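Local coordinates for ethanolamine utilization protein EutL (Clostridium perfringens E str. JGS1987, PDB 4TME) that forms trimeric tiles of the bacterial ethanolamine-utilization microcompartment shell, where ethanolamine binding probably controls the opening of a transport pore, at residues R7-S12 and T40-D45; D169-E174 and L188-Q193. All coordinates share one frame; numbering follows the deposited sequence.

Interaction 1. Residues R7-S12 and T40-D45. With ETA (ethanolamine), chain K; ETA (ethanolamine), chain J.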
ATOM      1  N   ARG C   7      -1.111  23.702  -5.527  1.00 30.38           N
ATOM      2  CA  ARG C   7      -1.751  23.553  -6.814  1.00 31.16           C
ATOM      3  C   ARG C   7      -1.771  22.095  -7.273  1.00 29.26           C
ATOM      4  O   ARG C   7      -0.729  21.446  -7.313  1.00 31.12           O
ATOM      5  CB  ARG C   7      -1.050  24.410  -7.863  1.00 37.92           C
ATOM      6  CG  ARG C   7      -1.855  24.545  -9.130  1.00 48.86           C
ATOM      7  CD  ARG C   7      -1.157  25.477 -10.112  1.00 63.01           C
ATOM      8  NE  ARG C   7       0.201  25.008 -10.370  1.00 72.58           N
ATOM      9  CZ  ARG C   7       0.535  24.152 -11.332  1.00 77.17           C
ATOM     10  NH1 ARG C   7      -0.390  23.668 -12.157  1.00 78.72           N
ATOM     11  NH2 ARG C   7       1.802  23.779 -11.470  1.00 78.03           N
ATOM     12  N   PRO C   8      -2.960  21.565  -7.609  1.00 28.77           N
ATOM     13  CA  PRO C   8      -3.083  20.208  -8.154  1.00 26.97           C
ATOM     14  C   PRO C   8      -2.835  20.225  -9.658  1.00 27.07           C
ATOM     15  O   PRO C   8      -3.100  21.259 -10.298  1.00 28.08           O
ATOM     16  CB  PRO C   8      -4.527  19.832  -7.835  1.00 27.61           C
ATOM     17  CG  PRO C   8      -5.237  21.148  -7.900  1.00 28.34           C
ATOM     18  CD  PRO C   8      -4.284  22.177  -7.394  1.00 29.75           C
ATOM     19  N   ASN C   9      -2.328  19.119 -10.199  1.00 25.90           N
ATOM     20  CA  ASN C   9      -1.956  19.030 -11.614  1.00 27.17           C
ATOM     21  C   ASN C   9      -2.488  17.772 -12.260  1.00 26.91           C
ATOM     22  O   ASN C   9      -2.308  16.675 -11.738  1.00 26.33           O
ATOM     23  CB  ASN C   9      -0.432  19.053 -11.795  1.00 29.73           C
ATOM     24  CG  ASN C   9       0.201  20.294 -11.217  1.00 33.33           C
ATOM     25  OD1 ASN C   9       0.147  21.360 -11.827  1.00 36.13           O
ATOM     26  ND2 ASN C   9       0.803  20.170 -10.051  1.00 33.36           N
ATOM     27  N   VAL C  10      -3.121  17.935 -13.414  1.00 26.47           N
ATOM     28  CA  VAL C  10      -3.534  16.791 -14.202  1.00 26.24           C
ATOM     29  C   VAL C  10      -2.308  16.306 -14.975  1.00 25.23           C
ATOM     30  O   VAL C  10      -1.533  17.126 -15.487  1.00 26.26           O
ATOM     31  CB  VAL C  10      -4.687  17.165 -15.150  1.00 28.46           C
ATOM     32  CG1 VAL C  10      -5.035  16.024 -16.095  1.00 26.06           C
ATOM     33  CG2 VAL C  10      -5.921  17.537 -14.293  1.00 30.56           C
ATOM     34  N   LEU C  11      -2.122  14.985 -15.059  1.00 22.37           N
ATOM     35  CA  LEU C  11      -0.958  14.411 -15.742  1.00 22.35           C
ATOM     36  C   LEU C  11      -1.292  13.756 -17.084  1.00 22.42           C
ATOM     37  O   LEU C  11      -0.496  13.803 -18.013  1.00 23.70           O
ATOM     38  CB  LEU C  11      -0.257  13.375 -14.848  1.00 21.37           C
ATOM     39  CG  LEU C  11       0.239  13.925 -13.509  1.00 23.14           C
ATOM     40  CD1 LEU C  11       0.756  12.804 -12.603  1.00 22.85           C
ATOM     41  CD2 LEU C  11       1.302  14.979 -13.703  1.00 26.48           C
ATOM     42  N   SER C  12      -2.460  13.142 -17.175  0.58 23.00           N
ATOM     43  CA  SER C  12      -2.844  12.453 -18.396  0.58 23.48           C
ATOM     44  C   SER C  12      -4.352  12.362 -18.504  0.58 23.12           C
ATOM     45  O   SER C  12      -5.067  12.319 -17.498  0.58 22.86           O
ATOM     46  CB  SER C  12      -2.198  11.061 -18.450  0.58 24.47           C
ATOM     47  OG  SER C  12      -2.482  10.395 -19.666  0.58 24.59           O
ATOM     48  N   THR C  40      -5.525  10.864 -14.900  1.00 21.30           N
ATOM     49  CA  THR C  40      -4.636  10.799 -13.739  1.00 21.23           C
ATOM     50  C   THR C  40      -4.164  12.187 -13.369  1.00 22.07           C
ATOM     51  O   THR C  40      -4.119  13.098 -14.204  1.00 21.96           O
ATOM     52  CB  THR C  40      -3.395   9.904 -13.965  1.00 22.67           C
ATOM     53  OG1 THR C  40      -2.539  10.489 -14.943  1.00 23.05           O
ATOM     54  CG2 THR C  40      -3.800   8.513 -14.417  1.00 24.71           C
ATOM     55  N   ALA C  41      -3.810  12.345 -12.107  1.00 21.64           N
ATOM     56  CA  ALA C  41      -3.427  13.634 -11.561  1.00 21.30           C
ATOM     57  C   ALA C  41      -2.545  13.428 -10.326  1.00 22.13           C
ATOM     58  O   ALA C  41      -2.454  12.312  -9.814  1.00 21.55           O
ATOM     59  CB  ALA C  41      -4.671  14.429 -11.201  1.00 21.66           C
ATOM     60  N   ASP C  42      -1.923  14.495  -9.833  1.00 21.74           N
ATOM     61  CA  ASP C  42      -1.047  14.360  -8.663  1.00 22.84           C
ATOM     62  C   ASP C  42      -1.753  14.655  -7.329  1.00 23.85           C
ATOM     63  O   ASP C  42      -1.092  14.778  -6.297  1.00 23.77           O
ATOM     64  CB  ASP C  42       0.179  15.244  -8.812  1.00 23.67           C
ATOM     65  CG  ASP C  42      -0.139  16.734  -8.763  1.00 26.29           C
ATOM     66  OD1 ASP C  42      -1.302  17.101  -8.517  1.00 25.71           O
ATOM     67  OD2 ASP C  42       0.809  17.519  -8.982  1.00 30.23           O
ATOM     68  N   CYS C  43      -3.084  14.747  -7.355  1.00 22.41           N
ATOM     69  CA  CYS C  43      -3.847  14.997  -6.120  1.00 21.98           C
ATOM     70  C   CYS C  43      -5.160  14.238  -6.161  1.00 21.66           C
ATOM     71  O   CYS C  43      -6.045  14.554  -6.957  1.00 22.13           O
ATOM     72  CB  CYS C  43      -4.115  16.485  -5.923  1.00 22.57           C
ATOM     73  SG  CYS C  43      -5.087  16.807  -4.417  1.00 25.68           S
ATOM     74  N   ASP C  44      -5.282  13.210  -5.337  1.00 20.78           N
ATOM     75  CA  ASP C  44      -6.446  12.336  -5.459  1.00 19.59           C
ATOM     76  C   ASP C  44      -7.766  12.990  -5.011  1.00 20.15           C
ATOM     77  O   ASP C  44      -8.740  12.967  -5.760  1.00 21.29           O
ATOM     78  CB  ASP C  44      -6.207  10.986  -4.727  1.00 21.23           C
ATOM     79  CG  ASP C  44      -5.868  11.115  -3.242  1.00 22.83           C
ATOM     80  OD1 ASP C  44      -5.540  12.211  -2.754  1.00 22.60           O
ATOM     81  OD2 ASP C  44      -5.903  10.037  -2.570  1.00 23.70           O
ATOM     82  N   ASP C  45      -7.832  13.615  -3.841  1.00 21.41           N
ATOM     83  CA  ASP C  45      -9.144  14.075  -3.371  1.00 21.62           C
ATOM     84  C   ASP C  45      -9.672  15.261  -4.192  1.00 22.18           C
ATOM     85  O   ASP C  45     -10.901  15.394  -4.365  1.00 22.17           O
ATOM     86  CB  ASP C  45      -9.074  14.417  -1.889  1.00 21.80           C
ATOM     87  CG  ASP C  45      -8.711  13.210  -1.066  1.00 22.45           C
ATOM     88  OD1 ASP C  45      -9.516  12.248  -1.071  1.00 22.98           O
ATOM     89  OD2 ASP C  45      -7.578  13.212  -0.509  1.00 22.54           O
TER
HETATM   90  CA  ETA K 302      -3.820  13.652  -0.332  1.00 26.56           C
HETATM   91  N   ETA K 302      -3.403  12.395  -0.916  1.00 24.71           N
HETATM   92  C   ETA K 302      -2.961  14.797  -0.847  1.00 29.63           C
HETATM   93  O   ETA K 302      -2.961  14.888  -2.248  1.00 30.02           O
HETATM   94  CA  ETA J 301      -9.528   9.496   1.009  1.00 24.44           C
HETATM   95  N   ETA J 301      -9.136   9.735  -0.353  1.00 21.52           N
HETATM   96  C   ETA J 301      -8.568  10.244   1.909  1.00 26.09           C
HETATM   97  O   ETA J 301      -7.280   9.655   1.846  1.00 26.76           O
HETATM   98  O   HOH W   1       0.124  19.037  -6.529  1.00 37.50           O
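Two hydrogen bonds grip Asp45 OD1: one from the amine N of an ethanolamine, 2.6 Å from Asp45 OD1, and one from Tyr149 OH. Beside it, Asp44 OD1 takes the amine N of a second ethanolamine at 2.8 Å. Both aspartates lie in the first turn of helix 44-57, where Cys43, whose CB packs on Pro8 CB, occupies the N-cap position.

Upstream, two successive backbone N-H groups meet the carbonyl oxygen of Thr40: Leu11 N at 2.9 Å from Thr40 O, above the carbonyl plane, and Ser12 N, whose bond is weak. Sharing one acceptor defines a classic beta bulge, which shifts the antiparallel register by one between the Val10–Ala41 and Ser12–Thr40 pairs. Thr40 N returns a bond to Ser12 O (3.0 Å).

Beyond the strand ends, the carboxylate of Asp42 continues the pairing. Its CG takes the crowded position between backbone N and carbonyl carbon (chi1 68°), which turns both oxygens onto Asn9. Asp42 OD1 receives Asn9 N from above the carboxylate plane at 2.8 Å, while the syn lone pair of Asp42 OD2 takes Asn9 ND2 at 2.9 Å, nearly straight. The amide and carboxylate planes stand 74° apart. Asp42 N donates to Asn9 O, and a water links Arg7 O to Asp42 OD2, weakly at the latter.

Pro8 and Val10 lie against helix 92-106, and on the other edge the backbone of Ala41 is hydrogen-bonded to that of Glu82, just before strand 83-89.

Interaction 2. Residues D169-E174 and L188-Q193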
ATOM      1  N   ASP C 169     -23.486  20.875  13.181  1.00 40.23           N
ATOM      2  CA  ASP C 169     -24.601  19.942  13.114  1.00 41.37           C
ATOM      3  C   ASP C 169     -24.472  19.080  11.866  1.00 38.15           C
ATOM      4  O   ASP C 169     -25.219  19.250  10.890  1.00 38.84           O
ATOM      5  CB  ASP C 169     -25.941  20.696  13.111  1.00 49.51           C
ATOM      6  CG  ASP C 169     -27.129  19.779  13.363  1.00 60.74           C
ATOM      7  OD1 ASP C 169     -26.905  18.604  13.722  1.00 60.88           O
ATOM      8  OD2 ASP C 169     -28.289  20.235  13.216  1.00 70.27           O
ATOM      9  N   VAL C 170     -23.503  18.171  11.902  1.00 36.29           N
ATOM     10  CA  VAL C 170     -23.200  17.289  10.777  1.00 35.92           C
ATOM     11  C   VAL C 170     -23.208  15.809  11.168  1.00 36.48           C
ATOM     12  O   VAL C 170     -23.037  15.454  12.347  1.00 38.74           O
ATOM     13  CB  VAL C 170     -21.824  17.630  10.162  1.00 35.02           C
ATOM     14  CG1 VAL C 170     -21.870  19.019   9.519  1.00 35.41           C
ATOM     15  CG2 VAL C 170     -20.721  17.531  11.205  1.00 36.24           C
ATOM     16  N   GLU C 171     -23.434  14.960  10.167  1.00 34.41           N
ATOM     17  CA  GLU C 171     -23.484  13.512  10.319  1.00 35.81           C
ATOM     18  C   GLU C 171     -22.331  12.867   9.583  1.00 34.18           C
ATOM     19  O   GLU C 171     -21.943  13.306   8.502  1.00 33.64           O
ATOM     20  CB  GLU C 171     -24.785  12.933   9.764  1.00 42.47           C
ATOM     21  CG  GLU C 171     -26.057  13.524  10.343  1.00 54.42           C
ATOM     22  CD  GLU C 171     -27.293  12.906   9.722  1.00 65.16           C
ATOM     23  OE1 GLU C 171     -27.739  13.392   8.653  1.00 68.68           O
ATOM     24  OE2 GLU C 171     -27.809  11.926  10.299  1.00 69.10           O
ATOM     25  N   MET C 172     -21.802  11.807  10.171  1.00 34.23           N
ATOM     26  CA  MET C 172     -20.776  10.989   9.561  1.00 35.86           C
ATOM     27  C   MET C 172     -21.389  10.173   8.422  1.00 35.87           C
ATOM     28  O   MET C 172     -22.410   9.501   8.623  1.00 37.64           O
ATOM     29  CB  MET C 172     -20.161  10.087  10.640  1.00 39.27           C
ATOM     30  CG  MET C 172     -19.250   8.992  10.152  1.00 41.17           C
ATOM     31  SD  MET C 172     -17.836   9.646   9.296  1.00 35.58           S
ATOM     32  CE  MET C 172     -16.672  10.094  10.598  1.00 32.07           C
ATOM     33  N   CYS C 173     -20.811  10.267   7.221  1.00 32.47           N
ATOM     34  CA  CYS C 173     -21.258   9.464   6.083  1.00 31.93           C
ATOM     35  C   CYS C 173     -20.266   8.373   5.690  1.00 34.68           C
ATOM     36  O   CYS C 173     -20.645   7.212   5.501  1.00 40.13           O
ATOM     37  CB  CYS C 173     -21.514  10.362   4.878  1.00 29.38           C
ATOM     38  SG  CYS C 173     -22.792  11.513   5.217  1.00 33.56           S
ATOM     39  N   GLU C 174     -19.003   8.753   5.562  1.00 29.75           N
ATOM     40  CA  GLU C 174     -17.952   7.836   5.165  1.00 28.41           C
ATOM     41  C   GLU C 174     -16.663   8.200   5.883  1.00 27.30           C
ATOM     42  O   GLU C 174     -16.288   9.376   5.931  1.00 27.92           O
ATOM     43  CB  GLU C 174     -17.737   7.879   3.647  1.00 32.11           C
ATOM     44  CG  GLU C 174     -16.702   6.901   3.128  1.00 44.02           C
ATOM     45  CD  GLU C 174     -17.285   5.521   2.855  1.00 64.26           C
ATOM     46  OE1 GLU C 174     -17.118   5.029   1.716  1.00 80.52           O
ATOM     47  OE2 GLU C 174     -17.904   4.928   3.768  1.00 66.39           O
ATOM     48  N   LEU C 188     -16.155  12.061   4.932  1.00 23.22           N
ATOM     49  CA  LEU C 188     -17.225  12.846   4.337  1.00 24.12           C
ATOM     50  C   LEU C 188     -18.310  13.032   5.379  1.00 26.29           C
ATOM     51  O   LEU C 188     -18.845  12.038   5.910  1.00 26.69           O
ATOM     52  CB  LEU C 188     -17.833  12.154   3.114  1.00 24.31           C
ATOM     53  CG  LEU C 188     -16.889  11.776   1.971  1.00 24.03           C
ATOM     54  CD1 LEU C 188     -17.632  11.005   0.865  1.00 25.87           C
ATOM     55  CD2 LEU C 188     -16.204  13.015   1.406  1.00 23.05           C
ATOM     56  N   LEU C 189     -18.642  14.284   5.682  1.00 25.43           N
ATOM     57  CA  LEU C 189     -19.712  14.592   6.630  1.00 25.92           C
ATOM     58  C   LEU C 189     -20.820  15.309   5.882  1.00 28.68           C
ATOM     59  O   LEU C 189     -20.542  16.014   4.924  1.00 28.55           O
ATOM     60  CB  LEU C 189     -19.232  15.486   7.781  1.00 26.29           C
ATOM     61  CG  LEU C 189     -17.909  15.079   8.444  1.00 27.64           C
ATOM     62  CD1 LEU C 189     -17.556  16.057   9.559  1.00 29.28           C
ATOM     63  CD2 LEU C 189     -18.000  13.653   8.998  1.00 28.86           C
ATOM     64  N   THR C 190     -22.062  15.165   6.320  1.00 30.34           N
ATOM     65  CA  THR C 190     -23.160  15.882   5.653  1.00 30.45           C
ATOM     66  C   THR C 190     -24.006  16.681   6.629  1.00 32.05           C
ATOM     67  O   THR C 190     -24.017  16.423   7.830  1.00 33.08           O
ATOM     68  CB  THR C 190     -24.070  14.926   4.844  1.00 30.38           C
ATOM     69  OG1 THR C 190     -24.932  15.698   3.988  1.00 32.19           O
ATOM     70  CG2 THR C 190     -24.940  14.048   5.751  1.00 30.84           C
ATOM     71  N   GLY C 191     -24.719  17.658   6.080  1.00 32.96           N
ATOM     72  CA  GLY C 191     -25.606  18.527   6.841  1.00 34.58           C
ATOM     73  C   GLY C 191     -25.999  19.684   5.943  1.00 34.96           C
ATOM     74  O   GLY C 191     -25.814  19.604   4.723  1.00 34.45           O
ATOM     75  N   SER C 192     -26.531  20.755   6.523  1.00 36.53           N
ATOM     76  CA  SER C 192     -26.830  21.947   5.742  1.00 38.21           C
ATOM     77  C   SER C 192     -25.529  22.521   5.176  1.00 37.53           C
ATOM     78  O   SER C 192     -24.437  22.160   5.621  1.00 36.38           O
ATOM     79  CB  SER C 192     -27.543  22.987   6.589  1.00 40.33           C
ATOM     80  OG  SER C 192     -26.666  23.542   7.550  1.00 40.81           O
ATOM     81  N   GLN C 193     -25.628  23.417   4.201  1.00 38.07           N
ATOM     82  CA  GLN C 193     -24.415  24.012   3.642  1.00 40.93           C
ATOM     83  C   GLN C 193     -23.645  24.809   4.709  1.00 38.09           C
ATOM     84  O   GLN C 193     -22.415  24.751   4.756  1.00 36.75           O
ATOM     85  CB  GLN C 193     -24.756  24.895   2.437  1.00 50.97           C
ATOM     86  CG  GLN C 193     -25.093  24.047   1.211  1.00 61.55           C
ATOM     87  CD  GLN C 193     -25.452  24.859  -0.010  1.00 71.76           C
ATOM     88  OE1 GLN C 193     -25.312  26.083  -0.029  1.00 74.47           O
ATOM     89  NE2 GLN C 193     -25.929  24.177  -1.043  1.00 75.87           N
TER
HETATM   90  O   HOH W   2     -27.154  20.347   9.397  1.00 35.68           O
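Strands 171-174 and 188-191 run antiparallel with a marked twist, their axes 136° apart and approaching to 4.7 Å. Glu171 and Thr190 form a reciprocal pair of bonds, Glu171 N lying 2.8 Å from Thr190 O, in the carbonyl plane. Farther along, Leu188 O accepts Cys173 N nearly along its C=O axis and Glu174 N weakly, so that a classic beta bulge moves the register by one.

Leu189 and Met172 share one face, where Met172 also packs on Lys26 of the third subunit. Leu189 CD2 lies obliquely against the bent chain of Met172, 4.0 Å from Met172 SD, and Leu189 CD1 meets Val170 CG2 at 3.9 Å. Cys173, in the bulge, points toward the partner strand; with its SG anti to the carbonyl carbon (chi1 -62°), Cys173 SG reaches Thr190 CG2 at 3.4 Å. That methyl sits in the crowded position between backbone N and carbonyl carbon, while Thr190 OG1 turns to Ala146 O on strand 146-152.

Where the strands part, a water joins Asp169 O to Ser192 N, and Ser192 OG caps Ala195 N at the start of helix 193-212. The whole is a bulged beta hairpin whose strand 171-176 is outermost, within this chain, in the six-strand sheet of the second BMC domain.

From the N terminus, the chain leaves the six-strand sheet after strand 5-6 and enters the four-strand sheet. Interaction 1 then closes a loop of 27 residues containing helix 21-26. Only much later does interaction 2 close its shorter excursion, 13 residues long, so the two stand in series, neither nested nor crossed, with centres about 26 Å apart and nearest atoms about 7 Å apart. The ethanolamine sites bring them together: the loop closed by interaction 2 supplies Thr180 and Thr182, which bond the ligands held by Asp44 and Asp45 of interaction 1. Tyr149 on strand 146-152 bonds Asp45 and touches Leu188, so the start of helix 44-57, just after strand 35-41, is tied to the six-strand sheet beside the ethanolamine sites.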